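Local coordinates for similar to hydroxylamine oxidoreductase (PDB 6H5L), which forms the multi-haem c-type cytochrome subunit of a 60-haem anammox reductase complex and probably passes electrons through its haems together with a dihaem cytochrome partner, at the interface of chains A and B and the interface of chains A and C. Sequence-based numbering; all coordinates share one arbitrary frame. Chains: chain A/B, Similar to hydroxylamine oxidoreductase; chain C, Conserved hypothetical cytochrome protein.

Contacts 1 and 2 belong to one interface between two copies of the hydroxylamine oxidoreductase-like subunit; the centres of their C-alpha atoms lie about 17 Å apart. Helix 480-513 of chain B serves both, its first turns in contact 2 and B:Gln488 and B:Met492 further along in contact 1. Contact 3, where chain A meets the dihaem cytochrome, is centred about 48 Å from contact 1 and 35 Å from contact 2. Helix 356-389 has its first turns in contact 3 and, in chain B, its middle in contact 1, so different parts of one helix let each copy join both kinds of interface.

Contact 1: the interface of chains A and B. Residues chain A 191-192, 194-195, 447; chain B 372, 376, 488, 492.
A:Gly195 backs onto a pair of glutamine amides, B:Gln372 and B:Gln488, from two long helices of chain B, and this is the denser part of the patch. Its CA lies 3.4 Å from CD of B:Gln372 and 3.5 Å from CD of B:Gln488; lacking a side chain, the glycine does not hold the amides away. The two amides are joined reciprocally. NE2 of B:Gln488 donates to OE1 of B:Gln372 over 2.8 Å, in the carbonyl plane and on a lone pair. The return bond, NE2 of B:Gln372 to OE1 of B:Gln488, is straighter, 164° at the hydrogen, but its donor stands above the carbonyl plane. Paired this way, both amides are fixed in rotation. B:Gln372 reaches its partner by a chain bent at chi2 (88°), and its amide stands almost perpendicular to the A:Tyr192 ring, with OE1 3.6 Å from CD1 of that tyrosine. Away from the amides the contacts are looser and made by single methyl groups. B:Leu376 approaches the outer part of the tyrosine with CD1, 3.9 Å from CE1 of A:Tyr192. CD1 of A:Leu447 lies 3.7 Å from CE of B:Met492, and this terminal methyl sits over one face of the A:Tyr192 ring, offset toward the rim, 4.0 Å from the ring centroid.

Contact 2: the interface of chains A and B. Residues chain A 231, 234-235; chain B 246, 479-481, 486.
This is a subunit interface between two copies of the same protein, without exact two-fold symmetry, and it ties a haem-binding CXXCH segment of chain A to the start of helix 480-513 in chain B. A:Thr231 is a variable residue of that motif, and A:Met234 follows its histidine. NE2 of B:Gln479 donates to the backbone O of A:Thr231 over 2.9 Å, in the carbonyl plane and on a lone pair. The same amide nitrogen bonds O of B:Glu246 at 3.1 Å, nearly straight at 166°. OG1 of A:Thr231 reaches that B:Glu246 O from the opposite face of its plane, 3.0 Å away, so one carbonyl joins both chains. B:Gln479 OE1 accepts from N of B:Asp481 at 2.8 Å, a bent bond (118° at the hydrogen) that links the amide to the helix start. An alanine in place of B:Gln479 would probably leave A:Thr231 O without this donor and B:Asp481 N without this acceptor. A:Met234 bends at chi3 (-67°), which carries CE to 3.9 Å from CZ2 of B:Trp486, while SD packs 3.8 Å from CB of B:Glu246. By gripping residues of the haem-attachment segment directly, the neighbouring subunit probably helps to steady that haem's surroundings.

Contact 3: the interface of chains A and C. Residues chain A 347, 356, 360; chain C 33, 35-36.
Next to a haem-binding CXXCH motif of chain A, which ends in A:Cys353 and A:His354, A:Asp356 receives C:Arg35 from the 3-10 helix 32-36 of the dihaem c-type cytochrome. The guanidinium grips the carboxylate side-on with two nitrogens. NH2 of C:Arg35 donates to the syn lone pair of A:Asp356 OD1 at 2.7 Å, almost straight (168° at the hydrogen) and in the guanidinium plane. NE of C:Arg35 donates to the syn lone pair of A:Asp356 OD2 at 3.1 Å, the oxygen lying somewhat off the guanidinium plane. Carboxylate and guanidinium are nearly coplanar, 21° apart, which suits the two-point grip. C:Ser36 adds a second donor to OD2 of A:Asp356: its OG donates over 2.8 Å to the anti lone pair of that oxygen, so the hydroxyl and NE occupy different sides of it. One turn along helix 356-389, A:Asp360 OD2 makes a longer salt bridge to C:Arg35 NH2, 3.3 Å, with the planes turned 60° from each other. The arginine chain, extended from CG to NE, spans the distance to both acids. A:Leu347, from helix 337-350, covers one guanidinium face, its CD1 over the centre and 3.6 Å from CZ of C:Arg35. The N-terminal end of helix 356-389 would probably favour negative charge on A:Asp356.

Contact 1: the interface of chains A and B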
ATOM      1  N   GLY A 191     -17.625  34.725  54.108  1.00 30.85           N
ATOM      2  CA  GLY A 191     -16.442  34.996  53.322  1.00 28.38           C
ATOM      3  C   GLY A 191     -15.837  33.806  52.613  1.00 27.93           C
ATOM      4  O   GLY A 191     -14.693  33.900  52.153  1.00 36.20           O
ATOM      5  N   TYR A 192     -16.562  32.692  52.503  1.00 26.29           N
ATOM      6  CA  TYR A 192     -16.071  31.497  51.827  1.00 26.47           C
ATOM      7  C   TYR A 192     -16.866  31.196  50.561  1.00 22.77           C
ATOM      8  O   TYR A 192     -17.061  30.031  50.207  1.00 24.47           O
ATOM      9  CB  TYR A 192     -16.103  30.289  52.764  1.00 23.73           C
ATOM     10  CG  TYR A 192     -15.573  30.562  54.153  1.00 29.44           C
ATOM     11  CD1 TYR A 192     -14.235  30.868  54.361  1.00 27.97           C
ATOM     12  CD2 TYR A 192     -16.411  30.497  55.257  1.00 32.94           C
ATOM     13  CE1 TYR A 192     -13.748  31.115  55.632  1.00 24.83           C
ATOM     14  CE2 TYR A 192     -15.935  30.741  56.530  1.00 24.64           C
ATOM     15  CZ  TYR A 192     -14.602  31.049  56.712  1.00 24.55           C
ATOM     16  OH  TYR A 192     -14.125  31.292  57.979  1.00 42.41           O
ATOM     17  N   TYR A 194     -16.024  31.759  47.389  1.00 25.30           N
ATOM     18  CA  TYR A 194     -15.167  31.165  46.372  1.00 23.69           C
ATOM     19  C   TYR A 194     -14.499  29.877  46.828  1.00 25.39           C
ATOM     20  O   TYR A 194     -13.823  29.232  46.020  1.00 19.61           O
ATOM     21  CB  TYR A 194     -14.116  32.178  45.920  1.00 18.75           C
ATOM     22  CG  TYR A 194     -14.688  33.225  44.995  1.00 24.62           C
ATOM     23  CD1 TYR A 194     -14.737  33.011  43.624  1.00 19.22           C
ATOM     24  CD2 TYR A 194     -15.197  34.417  45.493  1.00 21.80           C
ATOM     25  CE1 TYR A 194     -15.268  33.961  42.772  1.00 22.40           C
ATOM     26  CE2 TYR A 194     -15.729  35.372  44.649  1.00 20.51           C
ATOM     27  CZ  TYR A 194     -15.762  35.139  43.291  1.00 19.10           C
ATOM     28  OH  TYR A 194     -16.292  36.090  42.452  1.00 24.26           O
ATOM     29  N   GLY A 195     -14.663  29.487  48.093  1.00 20.43           N
ATOM     30  CA  GLY A 195     -14.305  28.138  48.488  1.00 17.29           C
ATOM     31  C   GLY A 195     -15.169  27.085  47.829  1.00 20.00           C
ATOM     32  O   GLY A 195     -14.771  25.917  47.756  1.00 26.38           O
ATOM     33  N   LEU A 447     -19.489  23.105  55.529  1.00 24.30           N
ATOM     34  CA  LEU A 447     -19.173  24.346  56.219  1.00 25.09           C
ATOM     35  C   LEU A 447     -19.061  24.088  57.714  1.00 24.36           C
ATOM     36  O   LEU A 447     -19.824  23.297  58.274  1.00 27.53           O
ATOM     37  CB  LEU A 447     -20.242  25.412  55.946  1.00 24.51           C
ATOM     38  CG  LEU A 447     -20.162  26.729  56.717  1.00 26.88           C
ATOM     39  CD1 LEU A 447     -18.881  27.474  56.383  1.00 22.17           C
ATOM     40  CD2 LEU A 447     -21.382  27.588  56.423  1.00 26.73           C
TER
ATOM     41  N   GLN B 372      -9.546  33.197  50.442  1.00 24.64           N
ATOM     42  CA  GLN B 372     -10.442  32.656  51.458  1.00 24.74           C
ATOM     43  C   GLN B 372      -9.858  31.409  52.112  1.00 22.58           C
ATOM     44  O   GLN B 372     -10.139  31.138  53.285  1.00 32.27           O
ATOM     45  CB  GLN B 372     -11.816  32.362  50.848  1.00 19.92           C
ATOM     46  CG  GLN B 372     -11.840  31.267  49.792  1.00 25.27           C
ATOM     47  CD  GLN B 372     -12.046  29.888  50.386  1.00 25.42           C
ATOM     48  OE1 GLN B 372     -12.872  29.701  51.281  1.00 25.06           O
ATOM     49  NE2 GLN B 372     -11.288  28.912  49.897  1.00 21.80           N
ATOM     50  N   LEU B 376      -9.126  30.994  55.966  1.00 26.28           N
ATOM     51  CA  LEU B 376      -9.607  29.865  56.757  1.00 24.89           C
ATOM     52  C   LEU B 376      -8.481  29.242  57.572  1.00 28.33           C
ATOM     53  O   LEU B 376      -8.683  28.846  58.727  1.00 27.18           O
ATOM     54  CB  LEU B 376     -10.247  28.823  55.839  1.00 17.26           C
ATOM     55  CG  LEU B 376     -10.917  27.616  56.501  1.00 28.89           C
ATOM     56  CD1 LEU B 376     -12.078  28.059  57.376  1.00 20.44           C
ATOM     57  CD2 LEU B 376     -11.385  26.618  55.453  1.00 24.15           C
ATOM     58  N   GLN B 488     -11.470  22.375  49.929  1.00 23.53           N
ATOM     59  CA  GLN B 488     -12.275  23.163  50.859  1.00 21.28           C
ATOM     60  C   GLN B 488     -12.991  22.285  51.881  1.00 19.84           C
ATOM     61  O   GLN B 488     -12.912  22.537  53.089  1.00 24.36           O
ATOM     62  CB  GLN B 488     -13.285  24.003  50.077  1.00 18.47           C
ATOM     63  CG  GLN B 488     -14.035  25.026  50.916  1.00 21.33           C
ATOM     64  CD  GLN B 488     -13.196  26.247  51.239  1.00 24.83           C
ATOM     65  OE1 GLN B 488     -12.045  26.353  50.819  1.00 23.61           O
ATOM     66  NE2 GLN B 488     -13.774  27.181  51.987  1.00 21.13           N
ATOM     67  N   MET B 492     -12.670  22.438  55.959  1.00 17.08           N
ATOM     68  CA  MET B 492     -13.733  22.691  56.924  1.00 16.52           C
ATOM     69  C   MET B 492     -13.813  21.583  57.964  1.00 23.19           C
ATOM     70  O   MET B 492     -14.183  21.839  59.115  1.00 23.76           O
ATOM     71  CB  MET B 492     -15.072  22.838  56.203  1.00 14.97           C
ATOM     72  CG  MET B 492     -15.189  24.095  55.363  1.00 20.94           C
ATOM     73  SD  MET B 492     -15.073  25.600  56.350  1.00 22.27           S
ATOM     74  CE  MET B 492     -15.434  26.846  55.116  1.00 21.84           C
TER

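Contact 2: the interface of chains A and B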
ATOM      1  N   THR A 231     -14.481  13.822  34.797  1.00 16.93           N
ATOM      2  CA  THR A 231     -14.062  15.079  35.410  1.00 16.41           C
ATOM      3  C   THR A 231     -14.996  15.480  36.547  1.00 20.25           C
ATOM      4  O   THR A 231     -14.547  16.055  37.547  1.00 18.96           O
ATOM      5  CB  THR A 231     -13.988  16.180  34.349  1.00 17.13           C
ATOM      6  OG1 THR A 231     -13.007  15.827  33.366  1.00 17.93           O
ATOM      7  CG2 THR A 231     -13.605  17.516  34.971  1.00 19.56           C
ATOM      8  N   MET A 234     -16.330  11.799  40.202  1.00 18.51           N
ATOM      9  CA  MET A 234     -15.223  11.219  40.943  1.00 24.60           C
ATOM     10  C   MET A 234     -15.281  11.739  42.369  1.00 20.00           C
ATOM     11  O   MET A 234     -16.018  12.678  42.678  1.00 27.37           O
ATOM     12  CB  MET A 234     -13.877  11.556  40.294  1.00 21.07           C
ATOM     13  CG  MET A 234     -13.655  13.050  40.095  1.00 20.22           C
ATOM     14  SD  MET A 234     -12.003  13.462  39.504  1.00 29.90           S
ATOM     15  CE  MET A 234     -11.012  13.011  40.925  1.00 13.58           C
ATOM     16  N   GLY A 235     -14.500  11.117  43.244  1.00 18.69           N
ATOM     17  CA  GLY A 235     -14.298  11.653  44.568  1.00 25.96           C
ATOM     18  C   GLY A 235     -15.006  10.917  45.686  1.00 24.13           C
ATOM     19  O   GLY A 235     -15.595   9.847  45.501  1.00 25.37           O
TER
ATOM     20  N   GLU B 246      -7.259  14.590  35.556  1.00 19.04           N
ATOM     21  CA  GLU B 246      -8.706  14.461  35.638  1.00 25.18           C
ATOM     22  C   GLU B 246      -9.442  15.726  35.218  1.00 20.66           C
ATOM     23  O   GLU B 246     -10.674  15.762  35.298  1.00 20.30           O
ATOM     24  CB  GLU B 246      -9.120  14.066  37.058  1.00 22.36           C
ATOM     25  CG  GLU B 246      -8.431  12.808  37.559  1.00 27.51           C
ATOM     26  CD  GLU B 246      -8.524  11.660  36.571  1.00 29.02           C
ATOM     27  OE1 GLU B 246      -9.629  11.413  36.044  1.00 25.10           O
ATOM     28  OE2 GLU B 246      -7.491  11.008  36.316  1.00 28.35           O
ATOM     29  N   GLN B 479      -9.804  21.313  38.045  1.00 18.99           N
ATOM     30  CA  GLN B 479     -10.393  20.044  38.469  1.00 18.93           C
ATOM     31  C   GLN B 479     -11.323  20.354  39.637  1.00 20.11           C
ATOM     32  O   GLN B 479     -10.863  20.608  40.755  1.00 22.90           O
ATOM     33  CB  GLN B 479      -9.319  19.029  38.852  1.00 20.65           C
ATOM     34  CG  GLN B 479      -9.639  17.605  38.421  1.00 17.32           C
ATOM     35  CD  GLN B 479     -10.983  17.127  38.934  1.00 24.42           C
ATOM     36  OE1 GLN B 479     -11.302  17.285  40.111  1.00 32.29           O
ATOM     37  NE2 GLN B 479     -11.781  16.543  38.048  1.00 19.60           N
ATOM     38  N   GLN B 480     -12.633  20.332  39.377  1.00 24.75           N
ATOM     39  CA  GLN B 480     -13.596  20.794  40.372  1.00 24.10           C
ATOM     40  C   GLN B 480     -13.673  19.865  41.577  1.00 23.95           C
ATOM     41  O   GLN B 480     -13.909  20.331  42.698  1.00 23.06           O
ATOM     42  CB  GLN B 480     -14.979  20.953  39.737  1.00 18.63           C
ATOM     43  CG  GLN B 480     -15.441  19.765  38.906  1.00 23.81           C
ATOM     44  CD  GLN B 480     -15.167  19.946  37.425  1.00 23.24           C
ATOM     45  OE1 GLN B 480     -14.030  20.181  37.016  1.00 21.49           O
ATOM     46  NE2 GLN B 480     -16.213  19.844  36.613  1.00 26.33           N
ATOM     47  N   ASP B 481     -13.481  18.560  41.379  1.00 26.46           N
ATOM     48  CA  ASP B 481     -13.574  17.633  42.503  1.00 23.52           C
ATOM     49  C   ASP B 481     -12.392  17.796  43.450  1.00 25.03           C
ATOM     50  O   ASP B 481     -12.563  17.811  44.675  1.00 22.20           O
ATOM     51  CB  ASP B 481     -13.665  16.194  41.996  1.00 26.78           C
ATOM     52  CG  ASP B 481     -13.976  15.207  43.105  1.00 28.54           C
ATOM     53  OD1 ASP B 481     -15.084  15.278  43.679  1.00 29.16           O
ATOM     54  OD2 ASP B 481     -13.111  14.359  43.402  1.00 28.90           O
ATOM     55  N   TRP B 486     -11.312  17.416  47.725  1.00 21.11           N
ATOM     56  CA  TRP B 486      -9.982  17.216  48.284  1.00 23.52           C
ATOM     57  C   TRP B 486      -9.467  18.464  48.985  1.00 21.79           C
ATOM     58  O   TRP B 486      -8.461  18.391  49.699  1.00 23.46           O
ATOM     59  CB  TRP B 486      -8.977  16.808  47.194  1.00 22.63           C
ATOM     60  CG  TRP B 486      -9.361  15.618  46.340  1.00 21.51           C
ATOM     61  CD1 TRP B 486     -10.603  15.067  46.191  1.00 26.87           C
ATOM     62  CD2 TRP B 486      -8.482  14.845  45.512  1.00 22.66           C
ATOM     63  NE1 TRP B 486     -10.550  14.004  45.323  1.00 28.27           N
ATOM     64  CE2 TRP B 486      -9.259  13.846  44.894  1.00 25.72           C
ATOM     65  CE3 TRP B 486      -7.111  14.900  45.235  1.00 19.85           C
ATOM     66  CZ2 TRP B 486      -8.712  12.910  44.015  1.00 15.15           C
ATOM     67  CZ3 TRP B 486      -6.571  13.970  44.364  1.00 17.08           C
ATOM     68  CH2 TRP B 486      -7.371  12.988  43.764  1.00 10.75           C
TER

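Contact 3: the interface of chains A and C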
ATOM      1  N   LEU A 347     -31.313  -5.463  33.917  1.00 18.79           N
ATOM      2  CA  LEU A 347     -31.003  -6.843  33.563  1.00 23.21           C
ATOM      3  C   LEU A 347     -30.982  -7.046  32.054  1.00 19.91           C
ATOM      4  O   LEU A 347     -30.276  -7.931  31.559  1.00 18.20           O
ATOM      5  CB  LEU A 347     -32.007  -7.789  34.222  1.00 14.78           C
ATOM      6  CG  LEU A 347     -31.895  -7.879  35.746  1.00 17.63           C
ATOM      7  CD1 LEU A 347     -32.969  -8.788  36.328  1.00 22.23           C
ATOM      8  CD2 LEU A 347     -30.508  -8.361  36.146  1.00 15.82           C
ATOM      9  N   ASP A 356     -28.795 -14.030  32.833  1.00 24.64           N
ATOM     10  CA  ASP A 356     -29.722 -13.339  33.722  1.00 18.78           C
ATOM     11  C   ASP A 356     -29.444 -13.692  35.176  1.00 20.66           C
ATOM     12  O   ASP A 356     -29.483 -12.823  36.055  1.00 25.08           O
ATOM     13  CB  ASP A 356     -31.166 -13.683  33.345  1.00 21.81           C
ATOM     14  CG  ASP A 356     -32.191 -13.068  34.294  1.00 26.03           C
ATOM     15  OD1 ASP A 356     -32.294 -13.519  35.456  1.00 24.32           O
ATOM     16  OD2 ASP A 356     -32.902 -12.130  33.875  1.00 31.77           O
ATOM     17  N   ASP A 360     -28.668 -10.944  37.810  1.00 26.80           N
ATOM     18  CA  ASP A 360     -29.647 -10.740  38.871  1.00 20.22           C
ATOM     19  C   ASP A 360     -29.053 -11.065  40.234  1.00 26.41           C
ATOM     20  O   ASP A 360     -29.321 -10.367  41.219  1.00 28.33           O
ATOM     21  CB  ASP A 360     -30.891 -11.587  38.604  1.00 25.19           C
ATOM     22  CG  ASP A 360     -32.009 -11.315  39.592  1.00 23.77           C
ATOM     23  OD1 ASP A 360     -32.394 -10.137  39.750  1.00 20.87           O
ATOM     24  OD2 ASP A 360     -32.509 -12.282  40.201  1.00 33.38           O
TER
ATOM     25  N   LEU C  33     -37.379 -15.423  32.389  1.00 27.09           N
ATOM     26  CA  LEU C  33     -36.289 -14.969  31.534  1.00 24.60           C
ATOM     27  C   LEU C  33     -36.738 -13.974  30.473  1.00 22.65           C
ATOM     28  O   LEU C  33     -35.884 -13.425  29.771  1.00 28.30           O
ATOM     29  CB  LEU C  33     -35.613 -16.169  30.867  1.00 19.64           C
ATOM     30  CG  LEU C  33     -34.413 -16.811  31.574  1.00 26.35           C
ATOM     31  CD1 LEU C  33     -34.479 -16.621  33.082  1.00 27.51           C
ATOM     32  CD2 LEU C  33     -34.333 -18.292  31.235  1.00 28.50           C
ATOM     33  N   ARG C  35     -37.964 -11.102  31.120  1.00 29.26           N
ATOM     34  CA  ARG C  35     -37.695  -9.756  31.617  1.00 25.70           C
ATOM     35  C   ARG C  35     -36.410  -9.180  31.035  1.00 26.23           C
ATOM     36  O   ARG C  35     -36.307  -7.963  30.849  1.00 27.37           O
ATOM     37  CB  ARG C  35     -37.617  -9.768  33.144  1.00 18.28           C
ATOM     38  CG  ARG C  35     -36.432 -10.556  33.679  1.00 20.32           C
ATOM     39  CD  ARG C  35     -36.416 -10.643  35.191  1.00 24.28           C
ATOM     40  NE  ARG C  35     -35.325 -11.497  35.651  1.00 24.77           N
ATOM     41  CZ  ARG C  35     -35.025 -11.712  36.926  1.00 26.28           C
ATOM     42  NH1 ARG C  35     -35.737 -11.132  37.883  1.00 37.77           N
ATOM     43  NH2 ARG C  35     -34.013 -12.507  37.246  1.00 24.56           N
ATOM     44  N   SER C  36     -35.428 -10.030  30.737  1.00 25.30           N
ATOM     45  CA  SER C  36     -34.123  -9.593  30.257  1.00 26.65           C
ATOM     46  C   SER C  36     -33.872  -9.992  28.812  1.00 24.84           C
ATOM     47  O   SER C  36     -32.745  -9.853  28.327  1.00 26.12           O
ATOM     48  CB  SER C  36     -33.019 -10.161  31.151  1.00 28.53           C
ATOM     49  OG  SER C  36     -32.994 -11.577  31.086  1.00 26.20           O
TER